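Local coordinates for protein methylxanthine N1-demethylase NdmA (Pseudomonas putida, PDB 6ICN) that catalyses the N1-demethylation of caffeine to theobromine and formaldehyde, as a Rieske non-heme iron oxygenase that takes its electrons from NADH, at residues W104-H109 and A127-F132; P172-A177 and C271-H276; R221-T226 and I238-Y243. All blocks are in the same frame, centred on the assembly; numbering follows the deposited sequence.

In the fold
Contact 1 lies in the Rieske domain, while contacts 2 and 3 both belong to the C-terminal catalytic domain; along the chain contact 1 closes before either of the others opens. Contact 3, a neighbouring strand pair, falls entirely within the connection between the two segments of contact 2, and both reach the same seven-stranded antiparallel sheet. There contact 2 spans from 166-175, outermost in this chain, across 277-286 to 263-274, and contact 3 joins 219-225 to 239-246. The centres of contacts 1 and 3 are about 45 Å apart on opposite sides of the chain's centre, with contact 2 about 27 and 26 Å from them. The [2Fe-2S] cluster and the caffeine pocket thus belong to different domains.

Contact 1 of 3, residues W104-H109 and A127-F132; sequences WQYDTH and AKVDRF. With FES (Fe2/s2 (inorganic) cluster), chain D.
The indole of W104 lies between the [2Fe-2S] cluster, over one face, and A127, whose CB meets its benzo part obliquely, 3.6 Å from W104 CZ3. On the pyrrole side of the ring system, sulfide S2 of the cluster lies 3.4 Å from W104 CD1. With CG turned anti to the carbonyl carbon (chi1 -72°), the indole spans from cluster to loop. It also stacks on H82, a predicted cluster ligand. Replacing W104 by an alanine would remove the indole and is likely to leave S2 uncovered on that side, the H82 ring without its stack and a gap beside A127 CB.

Two residues on, the ring of Y106 receives K128 CA at its edge, near the ring plane, while V129 CG1 approaches obliquely, 3.7 Å from Y106 CE1. The tyrosine and valine side chains cross at about a right angle. The phenol oxygen leaves the pair and hydrogen-bonds to the backbone N of A81.

Beyond the rings the contact turns polar and is bridged by water. One molecule donates to both H109 O, at 3.0 Å, and V129 O, at 2.7 Å. Another donates to T108 O and lies in plane at the edge of the R131 guanidinium, whose NH1 reaches it weakly; R131 NH2 has a salt bridge to D133. T108 O and H109 O belong to an Asx turn, in which D107 OD1 accepts from H109 N at 2.8 Å.

Within the Rieske domain, strand 112-114 runs beside Y106 and A127, both of which touch C112. T108 and V129 rest on strand 72-77 of the six-stranded sheet, and W104 packs against V326 of the second subunit.

Contact 2 of 3, residues P172-A177 and C271-H276; sequences PYWWDA and CPVDSH
H276 and D176 meet with the carboxylate and imidazole planes 76° apart, so the two flat groups are steeply inclined to each other. H276 ND1 donates to D176 OD1 at 3.1 Å in a nearly straight bond (171° at the hydrogen); the oxygen lies in the imidazole plane, at the ring edge, and is approached almost along its own C-O axis. The carboxylate is brought there by a first torsion of -173°, which sets D176 CG anti to the backbone N. The backbone of H276 is fixed by an Asx turn, in which D274 OD1 accepts from H276 N at 3.0 Å.

Earlier in both segments the contact is apolar. W174 and V273 cross at about a right angle, with V273 CG2 3.7 Å from W174 CZ3. Strand 277-286 runs between the two strands, and K279 touches both V273 and W174.

Because H276 gives its ND1 hydrogen to one carboxylate oxygen while K317 forms a salt bridge with the other, D176 OD2, the negative charge of D176 is shared between two partners. The carboxylate would be expected to favour a protonated imidazole, an effect that the nearby K317 probably tempers.

Contact 3 of 3, residues R221-T226 and I238-Y243; sequences RFVYDT and IGSFSY
The side chain of Y243 leaves its strand with CB over one face of the F222 ring, shifted toward its rim, 3.8 Å from the ring centroid. From there Y243 CG comes within 3.4 Å of F222 CE2, and CD1 within 3.3 Å of the same atom, a tight offset stack with the planes 21° apart. One step on, Y243 CE1 still touches F222 CE2 and has Y224 CB near the ring plane, at the edge. The phenol end points beyond F222. A first torsion of 50° puts the F222 ring between its own backbone N and carbonyl carbon, where it can lie over Y243.

Beneath the rings, F222 pairs with Y243 and Y224 with F241 as hydrogen-bonded antiparallel pairs. On the other face of the sheet, S240 OG donates to D225 OD1 at 3.0 Å. T226 closes the pairing: its OG1 donates to G239 O at 2.8 Å, and its CG2 sits over the centre of the F241 ring, 3.7 Å from the centroid. T226 thus covers one face of F241, a ring that also touches caffeine and helps to line its pocket.

Strand 250-257 flanks strand 239-246 on the side away from 219-225; its L253 packs against both F241 and Y243. Y224 meets F189 at an incline, and R221 hydrogen-bonds through its backbone to D214 of the outermost strand 214-216.

Contact 1 of 3, residues W104-H109 and A127-F132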
loop_
_atom_site.group_PDB
_atom_site.type_symbol
_atom_site.label_atom_id
_atom_site.label_comp_id
_atom_site.label_asym_id
_atom_site.label_seq_id
_atom_site.Cartn_x
_atom_site.Cartn_y
_atom_site.Cartn_z
ATOM N N TRP A 104 -30.360 12.693 21.475
ATOM C CA TRP A 104 -30.551 12.735 22.929
ATOM C C TRP A 104 -29.355 13.416 23.595
ATOM O O TRP A 104 -28.209 13.214 23.198
ATOM C CB TRP A 104 -30.706 11.326 23.503
ATOM C CG TRP A 104 -31.993 10.627 23.194
ATOM C CD1 TRP A 104 -32.868 10.896 22.175
ATOM C CD2 TRP A 104 -32.550 9.525 23.922
ATOM N NE1 TRP A 104 -33.930 10.012 22.221
ATOM C CE2 TRP A 104 -33.760 9.176 23.294
ATOM C CE3 TRP A 104 -32.136 8.802 25.044
ATOM C CZ2 TRP A 104 -34.563 8.119 23.745
ATOM C CZ3 TRP A 104 -32.934 7.757 25.492
ATOM C CH2 TRP A 104 -34.130 7.426 24.839
ATOM N N GLN A 105 -29.613 14.230 24.623
ATOM C CA GLN A 105 -28.539 14.962 25.292
ATOM C C GLN A 105 -28.361 14.448 26.713
ATOM O O GLN A 105 -29.335 14.381 27.471
ATOM C CB GLN A 105 -28.840 16.460 25.326
ATOM C CG GLN A 105 -28.955 17.071 23.951
ATOM C CD GLN A 105 -29.032 18.580 24.038
ATOM O OE1 GLN A 105 -29.375 19.128 25.088
ATOM N NE2 GLN A 105 -28.711 19.262 22.946
ATOM N N TYR A 106 -27.127 14.105 27.068
ATOM C CA TYR A 106 -26.803 13.571 28.388
ATOM C C TYR A 106 -26.044 14.595 29.226
ATOM O O TYR A 106 -25.097 15.231 28.745
ATOM C CB TYR A 106 -25.968 12.299 28.252
ATOM C CG TYR A 106 -26.736 11.180 27.609
ATOM C CD1 TYR A 106 -27.505 10.330 28.379
ATOM C CD2 TYR A 106 -26.707 10.992 26.221
ATOM C CE1 TYR A 106 -28.227 9.288 27.810
ATOM C CE2 TYR A 106 -27.433 9.948 25.621
ATOM C CZ TYR A 106 -28.189 9.099 26.427
ATOM O OH TYR A 106 -28.920 8.047 25.892
ATOM N N ASP A 107 -26.441 14.729 30.505
ATOM C CA ASP A 107 -25.755 15.663 31.392
ATOM C C ASP A 107 -24.521 15.008 32.042
ATOM O O ASP A 107 -24.161 13.860 31.755
ATOM C CB ASP A 107 -26.742 16.230 32.430
ATOM C CG ASP A 107 -27.265 15.191 33.421
ATOM O OD1 ASP A 107 -26.654 14.114 33.607
ATOM O OD2 ASP A 107 -28.309 15.491 34.084
ATOM N N THR A 108 -23.840 15.756 32.922
ATOM C CA THR A 108 -22.620 15.250 33.541
ATOM C C THR A 108 -22.858 14.010 34.394
ATOM O O THR A 108 -21.892 13.316 34.730
ATOM C CB THR A 108 -21.955 16.317 34.410
ATOM O OG1 THR A 108 -22.866 16.692 35.455
ATOM C CG2 THR A 108 -21.577 17.531 33.580
ATOM N N HIS A 109 -24.103 13.720 34.776
ATOM C CA HIS A 109 -24.403 12.520 35.542
ATOM C C HIS A 109 -24.858 11.361 34.670
ATOM O O HIS A 109 -25.308 10.334 35.200
ATOM C CB HIS A 109 -25.449 12.822 36.627
ATOM C CG HIS A 109 -24.860 13.476 37.845
ATOM N ND1 HIS A 109 -24.195 12.764 38.825
ATOM C CD2 HIS A 109 -24.820 14.774 38.232
ATOM C CE1 HIS A 109 -23.774 13.598 39.762
ATOM N NE2 HIS A 109 -24.144 14.823 39.428
ATOM N N ALA A 127 -33.713 6.379 30.677
ATOM C CA ALA A 127 -32.925 7.094 29.667
ATOM C C ALA A 127 -31.716 7.731 30.349
ATOM O O ALA A 127 -31.696 8.915 30.712
ATOM C CB ALA A 127 -33.775 8.131 28.936
ATOM N N LYS A 128 -30.691 6.907 30.548
ATOM C CA LYS A 128 -29.463 7.313 31.209
ATOM C C LYS A 128 -28.385 6.307 30.839
ATOM O O LYS A 128 -28.677 5.161 30.481
ATOM C CB LYS A 128 -29.633 7.385 32.733
ATOM C CG LYS A 128 -30.182 6.124 33.340
ATOM C CD LYS A 128 -30.265 6.273 34.855
ATOM C CE LYS A 128 -30.706 4.983 35.544
ATOM N NZ LYS A 128 -32.190 4.830 35.513
ATOM N N VAL A 129 -27.139 6.745 30.950
ATOM C CA VAL A 129 -25.998 5.864 30.730
ATOM C C VAL A 129 -25.096 5.928 31.953
ATOM O O VAL A 129 -25.097 6.917 32.693
ATOM C CB VAL A 129 -25.227 6.250 29.442
ATOM C CG1 VAL A 129 -26.155 6.205 28.233
ATOM C CG2 VAL A 129 -24.612 7.623 29.588
ATOM N N ASP A 130 -24.316 4.863 32.170
ATOM C CA ASP A 130 -23.406 4.832 33.314
ATOM C C ASP A 130 -22.325 5.891 33.156
ATOM O O ASP A 130 -21.804 6.099 32.058
ATOM C CB ASP A 130 -22.728 3.465 33.458
ATOM C CG ASP A 130 -23.681 2.364 33.871
ATOM O OD1 ASP A 130 -24.748 2.646 34.458
ATOM O OD2 ASP A 130 -23.343 1.196 33.605
ATOM N N ARG A 131 -22.005 6.581 34.250
ATOM C CA ARG A 131 -20.872 7.487 34.269
ATOM C C ARG A 131 -19.878 7.020 35.324
ATOM O O ARG A 131 -20.202 6.212 36.202
ATOM C CB ARG A 131 -21.298 8.950 34.509
ATOM C CG ARG A 131 -22.011 9.239 35.812
ATOM C CD ARG A 131 -21.089 9.991 36.764
ATOM N NE ARG A 131 -20.574 9.087 37.780
ATOM C CZ ARG A 131 -19.487 9.295 38.520
ATOM N NH1 ARG A 131 -18.742 10.390 38.372
ATOM N NH2 ARG A 131 -19.136 8.377 39.410
ATOM N N PHE A 132 -18.647 7.501 35.198
ATOM C CA PHE A 132 -17.537 7.011 35.998
ATOM C C PHE A 132 -16.709 8.180 36.490
ATOM O O PHE A 132 -16.560 9.195 35.795
ATOM C CB PHE A 132 -16.634 6.056 35.186
ATOM C CG PHE A 132 -17.384 4.912 34.599
ATOM C CD1 PHE A 132 -17.632 3.770 35.353
ATOM C CD2 PHE A 132 -17.920 4.998 33.321
ATOM C CE1 PHE A 132 -18.359 2.722 34.821
ATOM C CE2 PHE A 132 -18.659 3.968 32.792
ATOM C CZ PHE A 132 -18.874 2.816 33.543
HETATM FE FE1 FES D . -28.752 7.883 20.655
HETATM FE FE2 FES D . -31.063 7.425 19.397
HETATM S S1 FES D . -29.282 6.061 19.535
HETATM S S2 FES D . -30.426 9.286 20.384
HETATM O O HOH W 1 -19.689 12.779 36.081
HETATM O O HOH W 2 -26.343 7.574 34.940
#

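Contact 2 of 3, residues P172-A177 and C271-H276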
loop_
_atom_site.group_PDB
_atom_site.type_symbol
_atom_site.label_atom_id
_atom_site.label_comp_id
_atom_site.label_asym_id
_atom_site.label_seq_id
_atom_site.Cartn_x
_atom_site.Cartn_y
_atom_site.Cartn_z
ATOM N N PRO A 172 1.314 9.245 23.740
ATOM C CA PRO A 172 1.225 7.856 24.213
ATOM C C PRO A 172 1.833 6.885 23.212
ATOM O O PRO A 172 1.857 7.139 22.005
ATOM C CB PRO A 172 -0.280 7.615 24.388
ATOM C CG PRO A 172 -0.969 8.794 23.768
ATOM C CD PRO A 172 0.006 9.920 23.677
ATOM N N TYR A 173 2.320 5.750 23.733
ATOM C CA TYR A 173 2.863 4.680 22.904
ATOM C C TYR A 173 2.158 3.368 23.239
ATOM O O TYR A 173 1.926 3.042 24.407
ATOM C CB TYR A 173 4.399 4.559 23.058
ATOM C CG TYR A 173 4.915 4.268 24.453
ATOM C CD1 TYR A 173 5.001 5.276 25.424
ATOM C CD2 TYR A 173 5.334 2.977 24.809
ATOM C CE1 TYR A 173 5.480 5.002 26.704
ATOM C CE2 TYR A 173 5.827 2.706 26.082
ATOM C CZ TYR A 173 5.898 3.711 27.023
ATOM O OH TYR A 173 6.356 3.429 28.291
ATOM N N TRP A 174 1.791 2.631 22.204
ATOM C CA TRP A 174 0.991 1.422 22.362
ATOM C C TRP A 174 1.874 0.192 22.250
ATOM O O TRP A 174 2.666 0.087 21.315
ATOM C CB TRP A 174 -0.089 1.366 21.292
ATOM C CG TRP A 174 -1.138 2.392 21.462
ATOM C CD1 TRP A 174 -1.038 3.735 21.200
ATOM C CD2 TRP A 174 -2.465 2.158 21.896
ATOM N NE1 TRP A 174 -2.233 4.348 21.469
ATOM C CE2 TRP A 174 -3.130 3.404 21.896
ATOM C CE3 TRP A 174 -3.156 1.021 22.301
ATOM C CZ2 TRP A 174 -4.457 3.532 22.269
ATOM C CZ3 TRP A 174 -4.484 1.149 22.673
ATOM C CH2 TRP A 174 -5.116 2.396 22.656
ATOM N N TRP A 175 1.732 -0.740 23.194
ATOM C CA TRP A 175 2.454 -2.004 23.150
ATOM C C TRP A 175 1.492 -3.179 23.217
ATOM O O TRP A 175 0.478 -3.139 23.919
ATOM C CB TRP A 175 3.440 -2.137 24.314
ATOM C CG TRP A 175 4.729 -1.379 24.182
ATOM C CD1 TRP A 175 5.109 -0.552 23.158
ATOM C CD2 TRP A 175 5.823 -1.423 25.097
ATOM N NE1 TRP A 175 6.380 -0.064 23.398
ATOM C CE2 TRP A 175 6.836 -0.588 24.580
ATOM C CE3 TRP A 175 6.048 -2.088 26.310
ATOM C CZ2 TRP A 175 8.050 -0.400 25.238
ATOM C CZ3 TRP A 175 7.265 -1.892 26.966
ATOM C CH2 TRP A 175 8.246 -1.063 26.419
ATOM N N ASP A 176 1.832 -4.246 22.499
ATOM C CA ASP A 176 1.134 -5.518 22.609
ATOM C C ASP A 176 1.711 -6.294 23.794
ATOM O O ASP A 176 2.338 -7.342 23.652
ATOM C CB ASP A 176 1.271 -6.298 21.305
ATOM C CG ASP A 176 0.427 -7.555 21.280
ATOM O OD1 ASP A 176 -0.792 -7.475 21.524
ATOM O OD2 ASP A 176 0.983 -8.635 20.979
ATOM N N ALA A 177 1.529 -5.722 24.984
ATOM C CA ALA A 177 1.980 -6.341 26.225
ATOM C C ALA A 177 1.106 -5.811 27.351
ATOM O O ALA A 177 0.511 -4.738 27.243
ATOM C CB ALA A 177 3.455 -6.046 26.509
ATOM N N CYS A 271 -1.984 2.335 30.739
ATOM C CA CYS A 271 -3.417 2.055 30.690
ATOM C C CYS A 271 -3.639 0.606 30.269
ATOM O O CYS A 271 -3.249 0.224 29.151
ATOM C CB CYS A 271 -4.127 2.982 29.721
ATOM S SG CYS A 271 -5.923 2.686 29.541
ATOM N N PRO A 272 -4.233 -0.224 31.114
ATOM C CA PRO A 272 -4.598 -1.580 30.694
ATOM C C PRO A 272 -5.812 -1.544 29.779
ATOM O O PRO A 272 -6.964 -1.548 30.225
ATOM C CB PRO A 272 -4.904 -2.281 32.023
ATOM C CG PRO A 272 -5.458 -1.173 32.876
ATOM C CD PRO A 272 -4.640 0.050 32.510
ATOM N N VAL A 273 -5.560 -1.492 28.479
ATOM C CA VAL A 273 -6.651 -1.286 27.535
ATOM C C VAL A 273 -7.509 -2.534 27.454
ATOM O O VAL A 273 -8.748 -2.464 27.476
ATOM C CB VAL A 273 -6.090 -0.882 26.157
ATOM C CG1 VAL A 273 -7.182 -0.956 25.089
ATOM C CG2 VAL A 273 -5.498 0.519 26.223
ATOM N N ASP A 274 -6.864 -3.692 27.332
ATOM C CA ASP A 274 -7.568 -4.967 27.375
ATOM C C ASP A 274 -6.579 -6.038 27.833
ATOM O O ASP A 274 -5.510 -5.716 28.367
ATOM C CB ASP A 274 -8.229 -5.272 26.021
ATOM C CG ASP A 274 -7.235 -5.365 24.868
ATOM O OD1 ASP A 274 -6.058 -5.718 25.079
ATOM O OD2 ASP A 274 -7.644 -5.090 23.722
ATOM N N SER A 275 -6.922 -7.303 27.590
ATOM C CA SER A 275 -6.145 -8.426 28.108
ATOM C C SER A 275 -4.736 -8.497 27.542
ATOM O O SER A 275 -3.874 -9.142 28.157
ATOM C CB SER A 275 -6.869 -9.745 27.817
ATOM O OG SER A 275 -6.785 -10.077 26.444
ATOM N N HIS A 276 -4.463 -7.881 26.384
ATOM C CA HIS A 276 -3.133 -8.012 25.796
ATOM C C HIS A 276 -2.514 -6.700 25.320
ATOM O O HIS A 276 -1.500 -6.737 24.607
ATOM C CB HIS A 276 -3.159 -9.012 24.629
ATOM C CG HIS A 276 -4.121 -8.652 23.543
ATOM N ND1 HIS A 276 -3.728 -8.023 22.379
ATOM C CD2 HIS A 276 -5.462 -8.820 23.446
ATOM C CE1 HIS A 276 -4.785 -7.828 21.608
ATOM N NE2 HIS A 276 -5.850 -8.298 22.234
#

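Contact 3 of 3, residues R221-T226 and I238-Y243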
loop_
_atom_site.group_PDB
_atom_site.type_symbol
_atom_site.label_atom_id
_atom_site.label_comp_id
_atom_site.label_asym_id
_atom_site.label_seq_id
_atom_site.Cartn_x
_atom_site.Cartn_y
_atom_site.Cartn_z
ATOM N N ARG A 221 8.336 1.925 47.482
ATOM C CA ARG A 221 9.437 2.879 47.508
ATOM C C ARG A 221 10.757 2.133 47.631
ATOM O O ARG A 221 10.898 1.250 48.488
ATOM C CB ARG A 221 9.283 3.876 48.664
ATOM C CG ARG A 221 7.985 4.662 48.616
ATOM C CD ARG A 221 8.027 5.852 49.528
ATOM N NE ARG A 221 6.750 6.550 49.519
ATOM C CZ ARG A 221 6.514 7.667 50.197
ATOM N NH1 ARG A 221 7.478 8.206 50.932
ATOM N NH2 ARG A 221 5.322 8.245 50.132
ATOM N N PHE A 222 11.715 2.480 46.771
ATOM C CA PHE A 222 13.045 1.877 46.821
ATOM C C PHE A 222 14.030 2.753 46.052
ATOM O O PHE A 222 13.638 3.541 45.184
ATOM C CB PHE A 222 13.044 0.425 46.295
ATOM C CG PHE A 222 12.362 0.232 44.946
ATOM C CD1 PHE A 222 10.995 -0.018 44.866
ATOM C CD2 PHE A 222 13.106 0.244 43.781
ATOM C CE1 PHE A 222 10.376 -0.216 43.620
ATOM C CE2 PHE A 222 12.505 0.049 42.528
ATOM C CZ PHE A 222 11.139 -0.174 42.451
ATOM N N VAL A 223 15.318 2.614 46.397
ATOM C CA VAL A 223 16.396 3.454 45.874
ATOM C C VAL A 223 17.510 2.581 45.300
ATOM O O VAL A 223 17.850 1.536 45.868
ATOM C CB VAL A 223 16.942 4.395 46.971
ATOM C CG1 VAL A 223 18.084 5.257 46.443
ATOM C CG2 VAL A 223 15.827 5.269 47.524
ATOM N N TYR A 224 18.087 3.012 44.175
ATOM C CA TYR A 224 19.095 2.242 43.441
ATOM C C TYR A 224 20.159 3.194 42.915
ATOM O O TYR A 224 19.861 4.073 42.101
ATOM C CB TYR A 224 18.441 1.458 42.294
ATOM C CG TYR A 224 19.375 0.749 41.316
ATOM C CD1 TYR A 224 20.653 0.340 41.695
ATOM C CD2 TYR A 224 18.965 0.477 40.008
ATOM C CE1 TYR A 224 21.501 -0.305 40.799
ATOM C CE2 TYR A 224 19.807 -0.177 39.105
ATOM C CZ TYR A 224 21.073 -0.567 39.509
ATOM O OH TYR A 224 21.922 -1.215 38.632
ATOM N N ASP A 225 21.403 3.020 43.367
ATOM C CA ASP A 225 22.530 3.809 42.860
ATOM C C ASP A 225 23.167 3.046 41.703
ATOM O O ASP A 225 23.890 2.068 41.916
ATOM C CB ASP A 225 23.535 4.090 43.970
ATOM C CG ASP A 225 22.921 4.861 45.119
ATOM O OD1 ASP A 225 22.243 5.879 44.849
ATOM O OD2 ASP A 225 23.106 4.448 46.285
ATOM N N THR A 226 22.895 3.496 40.471
ATOM C CA THR A 226 23.407 2.826 39.279
ATOM C C THR A 226 24.926 3.001 39.171
ATOM O O THR A 226 25.511 3.872 39.829
ATOM C CB THR A 226 22.718 3.366 38.020
ATOM O OG1 THR A 226 23.044 4.754 37.838
ATOM C CG2 THR A 226 21.199 3.197 38.125
ATOM N N ILE A 238 20.908 8.754 34.000
ATOM C CA ILE A 238 21.638 7.759 34.777
ATOM C C ILE A 238 22.212 8.440 36.013
ATOM O O ILE A 238 22.868 9.483 35.906
ATOM C CB ILE A 238 22.747 7.094 33.939
ATOM C CG1 ILE A 238 22.145 6.033 33.006
ATOM C CG2 ILE A 238 23.809 6.487 34.838
ATOM C CD1 ILE A 238 21.604 4.810 33.731
ATOM N N GLY A 239 21.954 7.857 37.183
ATOM C CA GLY A 239 22.449 8.415 38.428
ATOM C C GLY A 239 21.894 7.695 39.640
ATOM O O GLY A 239 21.702 6.475 39.602
ATOM N N SER A 240 21.634 8.428 40.724
ATOM C CA SER A 240 20.980 7.846 41.890
ATOM C C SER A 240 19.468 7.830 41.669
ATOM O O SER A 240 18.862 8.886 41.456
ATOM C CB SER A 240 21.335 8.630 43.150
ATOM O OG SER A 240 20.507 8.208 44.219
ATOM N N PHE A 241 18.865 6.638 41.735
ATOM C CA PHE A 241 17.467 6.408 41.364
ATOM C C PHE A 241 16.595 6.285 42.611
ATOM O O PHE A 241 16.813 5.383 43.424
ATOM C CB PHE A 241 17.320 5.111 40.559
ATOM C CG PHE A 241 17.764 5.191 39.120
ATOM C CD1 PHE A 241 18.404 6.305 38.616
ATOM C CD2 PHE A 241 17.515 4.115 38.263
ATOM C CE1 PHE A 241 18.799 6.348 37.288
ATOM C CE2 PHE A 241 17.907 4.153 36.932
ATOM C CZ PHE A 241 18.551 5.274 36.447
ATOM N N SER A 242 15.560 7.119 42.723
ATOM C CA SER A 242 14.578 6.984 43.796
ATOM C C SER A 242 13.201 6.718 43.197
ATOM O O SER A 242 12.652 7.587 42.510
ATOM C CB SER A 242 14.545 8.236 44.675
ATOM O OG SER A 242 13.507 8.130 45.624
ATOM N N TYR A 243 12.646 5.533 43.466
ATOM C CA TYR A 243 11.372 5.101 42.897
ATOM C C TYR A 243 10.239 5.278 43.896
ATOM O O TYR A 243 10.340 4.831 45.046
ATOM C CB TYR A 243 11.411 3.626 42.491
ATOM C CG TYR A 243 12.353 3.245 41.374
ATOM C CD1 TYR A 243 13.704 3.040 41.621
ATOM C CD2 TYR A 243 11.881 3.048 40.071
ATOM C CE1 TYR A 243 14.573 2.656 40.610
ATOM C CE2 TYR A 243 12.743 2.657 39.050
ATOM C CZ TYR A 243 14.088 2.468 39.332
ATOM O OH TYR A 243 14.958 2.095 38.340
#